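Local atomic coordinates of thiosulfate sulfurtransferase/rhodanese-like domain-containing protein 1 (Homo sapiens, PDB entry 6BEV), a protein that transfers sulfur from thiosulfate to glutathione, making S-sulfanylglutathione, a central intermediate of hydrogen sulfide metabolism. Residues 41-46 against 94-99; 104-109 against 120-125; 59-64 against 83-88. All blocks are in the same frame, centred on the assembly; numbering follows the deposited sequence.

Interaction 1: 41-46 against 94-99; sequences ARLFDV and HLVFFC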
ATOM      1  N   ALA A  41       0.986 -10.279  -2.658  1.00 12.72           N
ATOM      2  CA  ALA A  41       0.702  -8.851  -2.529  1.00 12.75           C
ATOM      3  C   ALA A  41       1.568  -8.237  -1.442  1.00 12.92           C
ATOM      4  O   ALA A  41       1.853  -8.860  -0.420  1.00 14.74           O
ATOM      5  CB  ALA A  41      -0.766  -8.592  -2.174  1.00 14.22           C
ATOM      6  N   ARG A  42       1.947  -6.985  -1.666  1.00 12.13           N
ATOM      7  CA  ARG A  42       2.609  -6.158  -0.673  1.00 12.25           C
ATOM      8  C   ARG A  42       1.654  -5.043  -0.299  1.00 12.54           C
ATOM      9  O   ARG A  42       0.987  -4.489  -1.169  1.00 16.18           O
ATOM     10  CB  ARG A  42       3.869  -5.530  -1.249  1.00 15.15           C
ATOM     11  CG  ARG A  42       5.097  -6.378  -1.196  1.00 17.89           C
ATOM     12  CD  ARG A  42       6.301  -5.525  -1.573  1.00 19.42           C
ATOM     13  NE  ARG A  42       6.844  -4.679  -0.500  1.00 19.12           N
ATOM     14  CZ  ARG A  42       7.946  -3.925  -0.630  1.00 17.27           C
ATOM     15  NH1 ARG A  42       8.598  -3.884  -1.781  1.00 15.99           N
ATOM     16  NH2 ARG A  42       8.403  -3.194   0.377  1.00 17.82           N
ATOM     17  N   LEU A  43       1.599  -4.719   0.982  1.00 12.23           N
ATOM     18  CA  LEU A  43       0.670  -3.737   1.512  1.00 13.06           C
ATOM     19  C   LEU A  43       1.412  -2.471   1.902  1.00 10.74           C
ATOM     20  O   LEU A  43       2.453  -2.532   2.566  1.00 12.02           O
ATOM     21  CB  LEU A  43      -0.008  -4.281   2.774  1.00 12.98           C
ATOM     22  CG  LEU A  43      -1.095  -5.329   2.578  1.00 15.26           C
ATOM     23  CD1 LEU A  43      -1.365  -6.070   3.885  1.00 17.78           C
ATOM     24  CD2 LEU A  43      -2.343  -4.662   2.071  1.00 18.94           C
ATOM     25  N   PHE A  44       0.808  -1.329   1.591  1.00 10.66           N
ATOM     26  CA  PHE A  44       1.324  -0.008   1.954  1.00 10.59           C
ATOM     27  C   PHE A  44       0.197   0.789   2.599  1.00 10.36           C
ATOM     28  O   PHE A  44      -0.789   1.121   1.933  1.00 10.93           O
ATOM     29  CB  PHE A  44       1.851   0.730   0.725  1.00 10.06           C
ATOM     30  CG  PHE A  44       2.931  -0.015   0.002  1.00 10.51           C
ATOM     31  CD1 PHE A  44       4.256   0.168   0.336  1.00 12.44           C
ATOM     32  CD2 PHE A  44       2.629  -0.914  -0.999  1.00 11.17           C
ATOM     33  CE1 PHE A  44       5.256  -0.542  -0.316  1.00 13.95           C
ATOM     34  CE2 PHE A  44       3.617  -1.632  -1.640  1.00 12.25           C
ATOM     35  CZ  PHE A  44       4.931  -1.430  -1.312  1.00 13.73           C
ATOM     36  N   ASP A  45       0.360   1.095   3.887  1.00 10.42           N
ATOM     37  CA  ASP A  45      -0.563   1.943   4.641  1.00 10.44           C
ATOM     38  C   ASP A  45      -0.120   3.379   4.395  1.00 10.13           C
ATOM     39  O   ASP A  45       0.987   3.765   4.786  1.00 10.48           O
ATOM     40  CB  ASP A  45      -0.454   1.586   6.124  1.00 10.79           C
ATOM     41  CG  ASP A  45      -1.491   2.289   6.999  1.00 11.28           C
ATOM     42  OD1 ASP A  45      -1.972   3.382   6.643  1.00 12.01           O
ATOM     43  OD2 ASP A  45      -1.799   1.731   8.068  1.00 12.34           O
ATOM     44  N   VAL A  46      -0.948   4.155   3.696  1.00 10.12           N
ATOM     45  CA  VAL A  46      -0.573   5.511   3.311  1.00 10.25           C
ATOM     46  C   VAL A  46      -1.151   6.564   4.249  1.00 10.91           C
ATOM     47  O   VAL A  46      -1.134   7.757   3.926  1.00 11.31           O
ATOM     48  CB  VAL A  46      -0.877   5.802   1.835  1.00 10.88           C
ATOM     49  CG1 VAL A  46      -0.166   4.792   0.954  1.00 11.73           C
ATOM     50  CG2 VAL A  46      -2.372   5.836   1.558  1.00 11.46           C
ATOM     51  N   HIS A  94       0.568  -6.329  -7.679  1.00 12.80           N
ATOM     52  CA  HIS A  94      -0.206  -6.279  -6.457  1.00 12.13           C
ATOM     53  C   HIS A  94       0.511  -5.503  -5.360  1.00 11.83           C
ATOM     54  O   HIS A  94       0.660  -5.965  -4.217  1.00 12.59           O
ATOM     55  CB  HIS A  94      -0.599  -7.669  -5.999  1.00 12.63           C
ATOM     56  CG  HIS A  94      -1.188  -8.500  -7.080  1.00 12.58           C
ATOM     57  ND1 HIS A  94      -2.381  -8.189  -7.696  1.00 13.87           N
ATOM     58  CD2 HIS A  94      -0.742  -9.639  -7.657  1.00 13.05           C
ATOM     59  CE1 HIS A  94      -2.647  -9.110  -8.602  1.00 14.01           C
ATOM     60  NE2 HIS A  94      -1.670 -10.000  -8.598  1.00 14.63           N
ATOM     61  N   LEU A  95       0.917  -4.284  -5.718  1.00 11.00           N
ATOM     62  CA  LEU A  95       1.360  -3.292  -4.743  1.00 10.48           C
ATOM     63  C   LEU A  95       0.087  -2.595  -4.261  1.00 10.38           C
ATOM     64  O   LEU A  95      -0.493  -1.779  -4.977  1.00 11.23           O
ATOM     65  CB  LEU A  95       2.338  -2.311  -5.375  1.00 10.59           C
ATOM     66  CG  LEU A  95       3.606  -2.921  -5.993  1.00 10.61           C
ATOM     67  CD1 LEU A  95       4.431  -1.824  -6.626  1.00 11.16           C
ATOM     68  CD2 LEU A  95       4.427  -3.691  -4.978  1.00 11.37           C
ATOM     69  N   VAL A  96      -0.383  -2.959  -3.075  1.00  9.83           N
ATOM     70  CA  VAL A  96      -1.709  -2.576  -2.605  1.00  9.87           C
ATOM     71  C   VAL A  96      -1.587  -1.441  -1.596  1.00 10.16           C
ATOM     72  O   VAL A  96      -0.988  -1.602  -0.526  1.00 11.27           O
ATOM     73  CB  VAL A  96      -2.448  -3.779  -2.004  1.00 10.21           C
ATOM     74  CG1 VAL A  96      -3.787  -3.340  -1.447  1.00 10.87           C
ATOM     75  CG2 VAL A  96      -2.624  -4.865  -3.053  1.00 10.54           C
ATOM     76  N   PHE A  97      -2.192  -0.304  -1.928  1.00 10.19           N
ATOM     77  CA  PHE A  97      -2.200   0.884  -1.085  1.00  9.99           C
ATOM     78  C   PHE A  97      -3.554   1.014  -0.403  1.00 10.06           C
ATOM     79  O   PHE A  97      -4.591   0.653  -0.977  1.00 11.00           O
ATOM     80  CB  PHE A  97      -1.911   2.125  -1.951  1.00 10.50           C
ATOM     81  CG  PHE A  97      -0.566   2.066  -2.612  1.00 10.40           C
ATOM     82  CD1 PHE A  97      -0.387   1.434  -3.837  1.00 11.07           C
ATOM     83  CD2 PHE A  97       0.551   2.604  -1.979  1.00 11.13           C
ATOM     84  CE1 PHE A  97       0.872   1.348  -4.400  1.00 11.67           C
ATOM     85  CE2 PHE A  97       1.802   2.512  -2.547  1.00 11.76           C
ATOM     86  CZ  PHE A  97       1.956   1.890  -3.751  1.00 11.33           C
ATOM     87  N   PHE A  98      -3.551   1.561   0.819  1.00 10.50           N
ATOM     88  CA  PHE A  98      -4.818   1.777   1.506  1.00 10.81           C
ATOM     89  C   PHE A  98      -4.687   2.875   2.555  1.00 10.69           C
ATOM     90  O   PHE A  98      -3.622   3.089   3.135  1.00 11.59           O
ATOM     91  CB  PHE A  98      -5.324   0.484   2.180  1.00 10.37           C
ATOM     92  CG  PHE A  98      -4.480   0.027   3.338  1.00 10.57           C
ATOM     93  CD1 PHE A  98      -4.776   0.381   4.656  1.00 11.69           C
ATOM     94  CD2 PHE A  98      -3.368  -0.759   3.115  1.00 11.07           C
ATOM     95  CE1 PHE A  98      -3.949  -0.035   5.700  1.00 12.15           C
ATOM     96  CE2 PHE A  98      -2.548  -1.178   4.166  1.00 11.60           C
ATOM     97  CZ  PHE A  98      -2.841  -0.820   5.453  1.00 12.66           C
ATOM     98  N   CYS A  99      -5.825   3.503   2.863  1.00 11.25           N
ATOM     99  CA  CYS A  99      -5.951   4.344   4.054  1.00 11.57           C
ATOM    100  C   CYS A  99      -7.096   3.787   4.905  1.00 12.21           C
ATOM    101  O   CYS A  99      -7.351   2.582   4.849  1.00 13.22           O
ATOM    102  CB  CYS A  99      -6.120   5.820   3.690  1.00 12.24           C
ATOM    103  SG  CYS A  99      -7.637   6.176   2.783  1.00 12.78           S
TER
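Residues 42-45 and 95-98 run side by side as parallel strands, with Leu43 level with Val96 and Phe44 level with Phe97. Five backbone hydrogen bonds join the two segments. Val96 N gives to Arg42 O at 2.8 Å, and the bond is nearly straight (169°). Arg42 N bonds to His94 O, Phe44 N to Val96 O and Phe98 N to Phe44 O. Val46 N closes the series on Phe98 O at 2.9 Å, just before the persulfide-forming Cys99. Weaker CA-H contacts lie between these bonds, such as Phe97 CA to Phe44 O at 3.3 Å.

The aromatic contacts fall on both faces of the sheet. On one face the rings of Phe44 and Phe97 are near parallel (19°) but slid apart, with centroids 4.9 Å distant. They barely overlap, and the closer touch is Phe44 CB on Phe97 CD2 at 3.5 Å. Val46 CG1 meets the edge of the Phe97 ring. On the other face the Phe98 ring has Asp45 CA over it, a CH-pi contact 3.9 Å from the centroid. Phe98 CG sits between its own N and carbonyl carbon (chi1 68°), which swings the ring across toward Asp45. The Asp45 carboxylate is held elsewhere, by Thr56 and Arg47.

The aliphatic contacts are looser. Leu43 CD2 reaches Val96 CG1 at 4.0 Å and also touches Phe98 CE2. On the Phe44 face, Leu95 CD2 packs at the edge of the Phe44 ring.

Both strands are interior to the four-stranded parallel sheet, with 61-62 beyond 42-45 and 120-122 beyond 95-98. Helices 65-73 and 103-114 cover Phe97 and Val46. Helix 29-38 meets Leu43 on the other face and also touches Ala41 and His94 at the start of the pair.

Interaction 2: 104-109 against 120-125; sequences RGLQAT and ARNYAG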
ATOM      1  N   ARG A 104      -7.140   8.554   0.543  1.00 13.68           N
ATOM      2  CA  ARG A 104      -5.683   8.632   0.443  1.00 12.58           C
ATOM      3  C   ARG A 104      -5.106   7.407  -0.259  1.00 12.18           C
ATOM      4  O   ARG A 104      -4.114   7.522  -0.989  1.00 12.38           O
ATOM      5  CB  ARG A 104      -5.048   8.862   1.819  1.00 12.70           C
ATOM      6  CG  ARG A 104      -5.237  10.281   2.338  1.00 13.75           C
ATOM      7  CD  ARG A 104      -4.708  10.462   3.761  1.00 13.70           C
ATOM      8  NE  ARG A 104      -5.538   9.737   4.717  1.00 14.00           N
ATOM      9  CZ  ARG A 104      -5.248   9.561   6.006  1.00 13.66           C
ATOM     10  NH1 ARG A 104      -4.118  10.038   6.511  1.00 13.75           N
ATOM     11  NH2 ARG A 104      -6.086   8.888   6.789  1.00 13.80           N
ATOM     12  N   GLY A 105      -5.722   6.240  -0.075  1.00 12.38           N
ATOM     13  CA  GLY A 105      -5.297   5.069  -0.825  1.00 12.15           C
ATOM     14  C   GLY A 105      -5.462   5.249  -2.321  1.00 12.02           C
ATOM     15  O   GLY A 105      -4.591   4.872  -3.109  1.00 12.30           O
ATOM     16  N   LEU A 106      -6.564   5.874  -2.735  1.00 11.79           N
ATOM     17  CA  LEU A 106      -6.761   6.185  -4.148  1.00 12.34           C
ATOM     18  C   LEU A 106      -5.703   7.170  -4.649  1.00 12.34           C
ATOM     19  O   LEU A 106      -5.085   6.963  -5.705  1.00 13.03           O
ATOM     20  CB  LEU A 106      -8.159   6.769  -4.343  1.00 13.04           C
ATOM     21  CG  LEU A 106      -8.500   7.187  -5.777  1.00 14.45           C
ATOM     22  CD1 LEU A 106      -8.392   6.025  -6.761  1.00 15.67           C
ATOM     23  CD2 LEU A 106      -9.898   7.793  -5.838  1.00 16.87           C
ATOM     24  N   GLN A 107      -5.484   8.252  -3.901  0.70 12.61           N
ATOM     25  CA  GLN A 107      -4.462   9.219  -4.270  0.70 13.47           C
ATOM     26  C   GLN A 107      -3.101   8.543  -4.419  0.70 12.40           C
ATOM     27  O   GLN A 107      -2.358   8.821  -5.369  0.70 12.96           O
ATOM     28  CB  GLN A 107      -4.413  10.322  -3.209  0.70 14.76           C
ATOM     29  CG  GLN A 107      -3.356  11.375  -3.453  0.70 17.08           C
ATOM     30  CD  GLN A 107      -3.137  12.290  -2.262  0.70 19.92           C
ATOM     31  OE1 GLN A 107      -3.819  12.193  -1.246  0.70 21.00           O
ATOM     32  NE2 GLN A 107      -2.163  13.172  -2.380  0.70 21.58           N
ATOM     33  N   ALA A 108      -2.745   7.668  -3.475  1.00 12.21           N
ATOM     34  CA  ALA A 108      -1.456   6.988  -3.524  1.00 12.04           C
ATOM     35  C   ALA A 108      -1.371   6.065  -4.726  1.00 11.46           C
ATOM     36  O   ALA A 108      -0.325   6.000  -5.387  1.00 11.48           O
ATOM     37  CB  ALA A 108      -1.263   6.196  -2.230  1.00 11.66           C
ATOM     38  N   THR A 109      -2.456   5.348  -5.029  1.00 10.97           N
ATOM     39  CA  THR A 109      -2.441   4.414  -6.148  1.00 10.36           C
ATOM     40  C   THR A 109      -2.245   5.157  -7.457  1.00 11.55           C
ATOM     41  O   THR A 109      -1.447   4.752  -8.310  1.00 12.02           O
ATOM     42  CB  THR A 109      -3.735   3.608  -6.167  1.00 11.03           C
ATOM     43  OG1 THR A 109      -3.849   2.860  -4.945  1.00 11.25           O
ATOM     44  CG2 THR A 109      -3.748   2.633  -7.313  1.00 12.27           C
ATOM     45  N   ALA A 120       0.312  -1.109  -9.051  1.00 11.90           N
ATOM     46  CA  ALA A 120      -0.319  -0.409  -7.942  1.00 11.33           C
ATOM     47  C   ALA A 120      -1.831  -0.570  -7.997  1.00 10.85           C
ATOM     48  O   ALA A 120      -2.452  -0.377  -9.044  1.00 12.12           O
ATOM     49  CB  ALA A 120       0.053   1.070  -7.993  1.00 12.38           C
ATOM     50  N   ARG A 121      -2.417  -0.910  -6.854  1.00 10.94           N
ATOM     51  CA  ARG A 121      -3.853  -1.091  -6.719  1.00 12.05           C
ATOM     52  C   ARG A 121      -4.315  -0.506  -5.389  1.00 10.87           C
ATOM     53  O   ARG A 121      -3.585  -0.551  -4.406  1.00 11.26           O
ATOM     54  CB  ARG A 121      -4.226  -2.595  -6.750  1.00 12.55           C
ATOM     55  CG  ARG A 121      -3.600  -3.349  -7.932  1.00 13.54           C
ATOM     56  CD  ARG A 121      -3.893  -4.832  -7.919  1.00 13.49           C
ATOM     57  NE  ARG A 121      -5.301  -5.072  -8.177  1.00 12.71           N
ATOM     58  CZ  ARG A 121      -5.904  -6.245  -8.021  1.00 12.55           C
ATOM     59  NH1 ARG A 121      -5.213  -7.288  -7.594  1.00 12.94           N
ATOM     60  NH2 ARG A 121      -7.201  -6.360  -8.260  1.00 13.15           N
ATOM     61  N   ASN A 122      -5.560  -0.012  -5.349  1.00 11.94           N
ATOM     62  CA  ASN A 122      -6.147   0.577  -4.146  1.00 11.79           C
ATOM     63  C   ASN A 122      -7.075  -0.442  -3.506  1.00 10.97           C
ATOM     64  O   ASN A 122      -7.994  -0.936  -4.167  1.00 11.50           O
ATOM     65  CB  ASN A 122      -6.958   1.822  -4.516  1.00 13.12           C
ATOM     66  CG  ASN A 122      -7.552   2.530  -3.306  1.00 12.52           C
ATOM     67  OD1 ASN A 122      -6.982   2.539  -2.206  1.00 13.41           O
ATOM     68  ND2 ASN A 122      -8.715   3.144  -3.516  1.00 14.07           N
ATOM     69  N   TYR A 123      -6.862  -0.723  -2.221  1.00 10.88           N
ATOM     70  CA  TYR A 123      -7.848  -1.482  -1.456  1.00 10.32           C
ATOM     71  C   TYR A 123      -8.923  -0.483  -1.000  1.00 10.54           C
ATOM     72  O   TYR A 123      -8.857   0.109   0.078  1.00 11.67           O
ATOM     73  CB  TYR A 123      -7.190  -2.248  -0.312  1.00 10.46           C
ATOM     74  CG  TYR A 123      -8.202  -2.850   0.635  1.00 10.15           C
ATOM     75  CD1 TYR A 123      -9.384  -3.391   0.157  1.00 10.60           C
ATOM     76  CD2 TYR A 123      -8.005  -2.837   2.008  1.00 10.38           C
ATOM     77  CE1 TYR A 123     -10.343  -3.896   1.024  1.00 10.84           C
ATOM     78  CE2 TYR A 123      -8.947  -3.349   2.874  1.00 10.47           C
ATOM     79  CZ  TYR A 123     -10.122  -3.870   2.382  1.00 10.79           C
ATOM     80  OH  TYR A 123     -11.067  -4.343   3.259  1.00 11.72           O
ATOM     81  N   ALA A 124      -9.925  -0.296  -1.867  1.00 11.61           N
ATOM     82  CA  ALA A 124     -10.915   0.765  -1.668  1.00 12.80           C
ATOM     83  C   ALA A 124     -11.743   0.569  -0.405  1.00 12.78           C
ATOM     84  O   ALA A 124     -12.129   1.552   0.239  1.00 14.00           O
ATOM     85  CB  ALA A 124     -11.816   0.871  -2.895  1.00 13.71           C
ATOM     86  N   GLY A 125     -12.027  -0.678  -0.025  1.00 12.63           N
ATOM     87  CA  GLY A 125     -12.749  -0.904   1.222  1.00 13.43           C
ATOM     88  C   GLY A 125     -11.999  -0.349   2.418  1.00 13.20           C
ATOM     89  O   GLY A 125     -12.597   0.142   3.380  1.00 14.71           O
TER
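The flat carboxamide of Asn122 lies with one face over the peptide that joins Gly105 to Leu106, and the two planes are close to parallel. Asn122 CG is 3.5 Å from Leu106 N and 3.6 Å from Gly105 C. CG is anti to the strand nitrogen (chi1 -177°), which carries the amide out to the helix. A CB on residue 105 would run into this amide, so glycine permits the close approach. Further along, the Tyr123 ring has Gly125 C over one face, within its own segment.

Thr109 crosses Asn122 at about a right angle. Thr109 OG1 sits 3.3 Å from Asn122 CB. Thr109 CG2 lies against the Ala120-Arg121 backbone, 3.7 Å from Ala120 O. Thr109 OG1 also donates to Gly105 O at 2.8 Å, one turn back in the helix. Thr109 N bonds to the same oxygen from the opposite face of its plane, so two donors grip one carbonyl. Replacing Thr109 by an alanine would probably leave Gly105 O with one of these donors and open a gap beside Asn122 and Ala120.

The pair belongs to a beta-alpha-beta unit, strand 95-98, helix 103-114, strand 120-122. Helix and strand run nearly antiparallel, at 164°. Thr109 OG1 enters this buried contact with its hydrogen bond already made in the helix, so it can probably pack against Asn122 CB at little polar cost.

Interaction 3: 59-64 against 83-88; sequences GALNIP and YSAEKP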
ATOM      1  N   GLY A  59       1.251  -6.744   8.375  1.00 16.23           N
ATOM      2  CA  GLY A  59       2.237  -6.791   7.324  1.00 16.53           C
ATOM      3  C   GLY A  59       2.405  -5.508   6.540  1.00 14.68           C
ATOM      4  O   GLY A  59       3.340  -5.405   5.740  1.00 15.81           O
ATOM      5  N   ALA A  60       1.552  -4.518   6.741  1.00 12.82           N
ATOM      6  CA  ALA A  60       1.616  -3.324   5.911  1.00 12.17           C
ATOM      7  C   ALA A  60       2.795  -2.436   6.278  1.00 12.05           C
ATOM      8  O   ALA A  60       3.093  -2.219   7.452  1.00 13.78           O
ATOM      9  CB  ALA A  60       0.332  -2.523   6.077  1.00 12.15           C
ATOM     10  N   LEU A  61       3.433  -1.890   5.256  1.00 11.05           N
ATOM     11  CA  LEU A  61       4.494  -0.907   5.426  1.00 11.08           C
ATOM     12  C   LEU A  61       3.882   0.487   5.391  1.00 10.77           C
ATOM     13  O   LEU A  61       3.134   0.807   4.467  1.00 10.92           O
ATOM     14  CB  LEU A  61       5.491  -1.042   4.276  1.00 11.56           C
ATOM     15  CG  LEU A  61       6.632  -0.040   4.301  1.00 12.70           C
ATOM     16  CD1 LEU A  61       7.500  -0.232   5.529  1.00 15.41           C
ATOM     17  CD2 LEU A  61       7.454  -0.160   3.035  1.00 13.40           C
ATOM     18  N   ASN A  62       4.205   1.324   6.375  1.00 10.97           N
ATOM     19  CA  ASN A  62       3.653   2.675   6.421  1.00 10.55           C
ATOM     20  C   ASN A  62       4.510   3.619   5.581  1.00 10.22           C
ATOM     21  O   ASN A  62       5.662   3.912   5.928  1.00 10.97           O
ATOM     22  CB  ASN A  62       3.585   3.130   7.872  1.00 11.77           C
ATOM     23  CG  ASN A  62       3.024   4.538   8.058  1.00 11.91           C
ATOM     24  OD1 ASN A  62       3.441   5.241   8.965  1.00 12.46           O
ATOM     25  ND2 ASN A  62       2.083   4.941   7.224  1.00 11.38           N
ATOM     26  N   ILE A  63       3.938   4.091   4.476  1.00 10.58           N
ATOM     27  CA  ILE A  63       4.498   5.195   3.700  1.00 10.91           C
ATOM     28  C   ILE A  63       3.387   6.218   3.578  1.00 11.24           C
ATOM     29  O   ILE A  63       2.514   6.093   2.699  1.00 11.13           O
ATOM     30  CB  ILE A  63       4.998   4.801   2.303  1.00 11.11           C
ATOM     31  CG1 ILE A  63       5.971   3.631   2.379  1.00 11.74           C
ATOM     32  CG2 ILE A  63       5.644   6.019   1.665  1.00 11.72           C
ATOM     33  CD1 ILE A  63       6.478   3.159   1.028  1.00 13.39           C
ATOM     34  N   PRO A  64       3.347   7.216   4.456  1.00 11.16           N
ATOM     35  CA  PRO A  64       2.294   8.233   4.352  1.00 12.02           C
ATOM     36  C   PRO A  64       2.227   8.789   2.936  1.00 12.24           C
ATOM     37  O   PRO A  64       3.248   8.963   2.259  1.00 12.25           O
ATOM     38  CB  PRO A  64       2.748   9.300   5.351  1.00 12.64           C
ATOM     39  CG  PRO A  64       3.509   8.534   6.392  1.00 12.36           C
ATOM     40  CD  PRO A  64       4.238   7.462   5.607  1.00 11.95           C
ATOM     41  N   TYR A  83      12.701   3.209   5.391  1.00 10.83           N
ATOM     42  CA  TYR A  83      11.508   2.390   5.584  1.00 11.13           C
ATOM     43  C   TYR A  83      11.791   0.977   6.083  1.00 12.11           C
ATOM     44  O   TYR A  83      10.847   0.263   6.429  1.00 12.99           O
ATOM     45  CB  TYR A  83      10.666   2.356   4.285  1.00 11.25           C
ATOM     46  CG  TYR A  83      10.170   3.738   3.934  1.00 11.00           C
ATOM     47  CD1 TYR A  83       9.190   4.358   4.700  1.00 11.26           C
ATOM     48  CD2 TYR A  83      10.725   4.448   2.886  1.00 11.01           C
ATOM     49  CE1 TYR A  83       8.767   5.642   4.424  1.00 11.66           C
ATOM     50  CE2 TYR A  83      10.299   5.731   2.604  1.00 11.54           C
ATOM     51  CZ  TYR A  83       9.336   6.330   3.378  1.00 11.28           C
ATOM     52  OH  TYR A  83       8.961   7.632   3.063  1.00 12.45           O
ATOM     53  N   SER A  84      13.056   0.557   6.139  0.78 13.24           N
ATOM     54  CA  SER A  84      13.429  -0.763   6.652  0.78 14.32           C
ATOM     55  C   SER A  84      12.787  -1.888   5.845  0.78 14.59           C
ATOM     56  O   SER A  84      12.404  -2.922   6.394  0.78 16.23           O
ATOM     57  CB  SER A  84      13.094  -0.906   8.139  0.78 16.01           C
ATOM     58  OG  SER A  84      13.763   0.064   8.910  0.78 17.19           O
ATOM     59  N   ALA A  85      12.695  -1.695   4.533  1.00 13.43           N
ATOM     60  CA  ALA A  85      12.111  -2.667   3.619  1.00 14.49           C
ATOM     61  C   ALA A  85      12.687  -2.374   2.241  1.00 13.94           C
ATOM     62  O   ALA A  85      13.239  -1.302   2.003  1.00 14.00           O
ATOM     63  CB  ALA A  85      10.581  -2.579   3.583  1.00 15.81           C
ATOM     64  N   GLU A  86      12.552  -3.335   1.331  0.80 15.08           N
ATOM     65  CA  GLU A  86      13.089  -3.173  -0.013  0.80 16.04           C
ATOM     66  C   GLU A  86      12.149  -2.327  -0.873  0.80 14.22           C
ATOM     67  O   GLU A  86      10.928  -2.493  -0.841  0.80 14.22           O
ATOM     68  CB  GLU A  86      13.296  -4.547  -0.656  0.80 19.40           C
ATOM     69  CG  GLU A  86      14.016  -4.519  -1.997  0.80 22.99           C
ATOM     70  CD  GLU A  86      14.391  -5.912  -2.495  0.80 25.95           C
ATOM     71  OE1 GLU A  86      15.154  -6.621  -1.802  0.80 27.39           O
ATOM     72  OE2 GLU A  86      13.922  -6.302  -3.584  0.80 27.62           O
ATOM     73  N   LYS A  87      12.726  -1.427  -1.654  1.00 13.64           N
ATOM     74  CA  LYS A  87      11.934  -0.583  -2.537  1.00 13.37           C
ATOM     75  C   LYS A  87      11.212  -1.453  -3.562  1.00 13.24           C
ATOM     76  O   LYS A  87      11.823  -2.348  -4.147  1.00 13.82           O
ATOM     77  CB  LYS A  87      12.843   0.412  -3.265  1.00 13.78           C
ATOM     78  CG  LYS A  87      12.086   1.463  -4.065  1.00 13.58           C
ATOM     79  CD  LYS A  87      12.992   2.392  -4.852  1.00 14.10           C
ATOM     80  CE  LYS A  87      12.165   3.436  -5.557  1.00 14.65           C
ATOM     81  NZ  LYS A  87      12.979   4.284  -6.458  1.00 14.71           N
ATOM     82  N   PRO A  88       9.931  -1.222  -3.821  1.00 12.62           N
ATOM     83  CA  PRO A  88       9.262  -1.961  -4.889  1.00 13.40           C
ATOM     84  C   PRO A  88       9.862  -1.631  -6.245  1.00 13.30           C
ATOM     85  O   PRO A  88      10.450  -0.575  -6.457  1.00 14.00           O
ATOM     86  CB  PRO A  88       7.816  -1.467  -4.807  1.00 14.29           C
ATOM     87  CG  PRO A  88       7.895  -0.142  -4.155  1.00 15.12           C
ATOM     88  CD  PRO A  88       9.045  -0.227  -3.200  1.00 13.64           C
TER
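Ile63 pushes into Tyr83 at about a right angle. Ile63 CG1 lies over one face of the Tyr83 phenol ring, offset toward the rim, 4.2 Å from the ring centroid. This is a CH-pi contact. The Ile63 CG2 branch goes to the far end of the same ring and comes 3.9 Å from Tyr83 OH. Both branches lie on the same side of the ring plane, CG1 over the CD1-CE1 side and CG2 toward the hydroxyl end. That hydroxyl bonds to Glu67, which would help fix how far the ring can shift.

The second bump is Leu61. CG is anti to the backbone nitrogen (chi1 178°), and the fork of the side chain reaches the turn where helix 76-83 ends. Leu61 CD1 rests against Tyr83 O at 3.5 Å. Leu61 CD2 fits the hollow between the Tyr83 CB methylene and the Ala85 methyl, 4.0 Å from Ala85 CB.

In the rhodanese-like fold here, residues 61-62 form an edge strand of the parallel sheet, and the helix end with its following loop packs beside it. Ser84 has positive phi and is the first residue to leave helical angles. The chain then turns so that Ala85 faces Leu61.

Asn62 adds its backbone: Asn62 O comes 3.8 Å from Tyr83 CD1. Its amide points elsewhere, to the carbonyls of Asp45 and Arg47. Phe79, from the same helix as Tyr83, also touches both Leu61 and Ile63.

How the interactions relate
All three contacts reach one parallel sheet. Interaction 1 joins its two inner strands, and the others flank it. Toward interaction 2, Arg121 N bonds to Leu95 O at 2.8 Å. Toward interaction 3, Asp45 N bonds to Leu61 O at 2.8 Å, and Arg42 NH1 reaches Glu86 O at 2.9 Å. Interactions 2 and 3 do not touch; their centres are about 15 Å apart, on opposite sides of the chain's centre. Cys99, which carries the persulfide intermediate, ends segment 94-99. Interaction 2 comes close to it, with Gly105 CA 4.4 Å from Cys99 SG. Interaction 3 is farther off: the Asn62 and Cys99 side chains are about 9 Å apart.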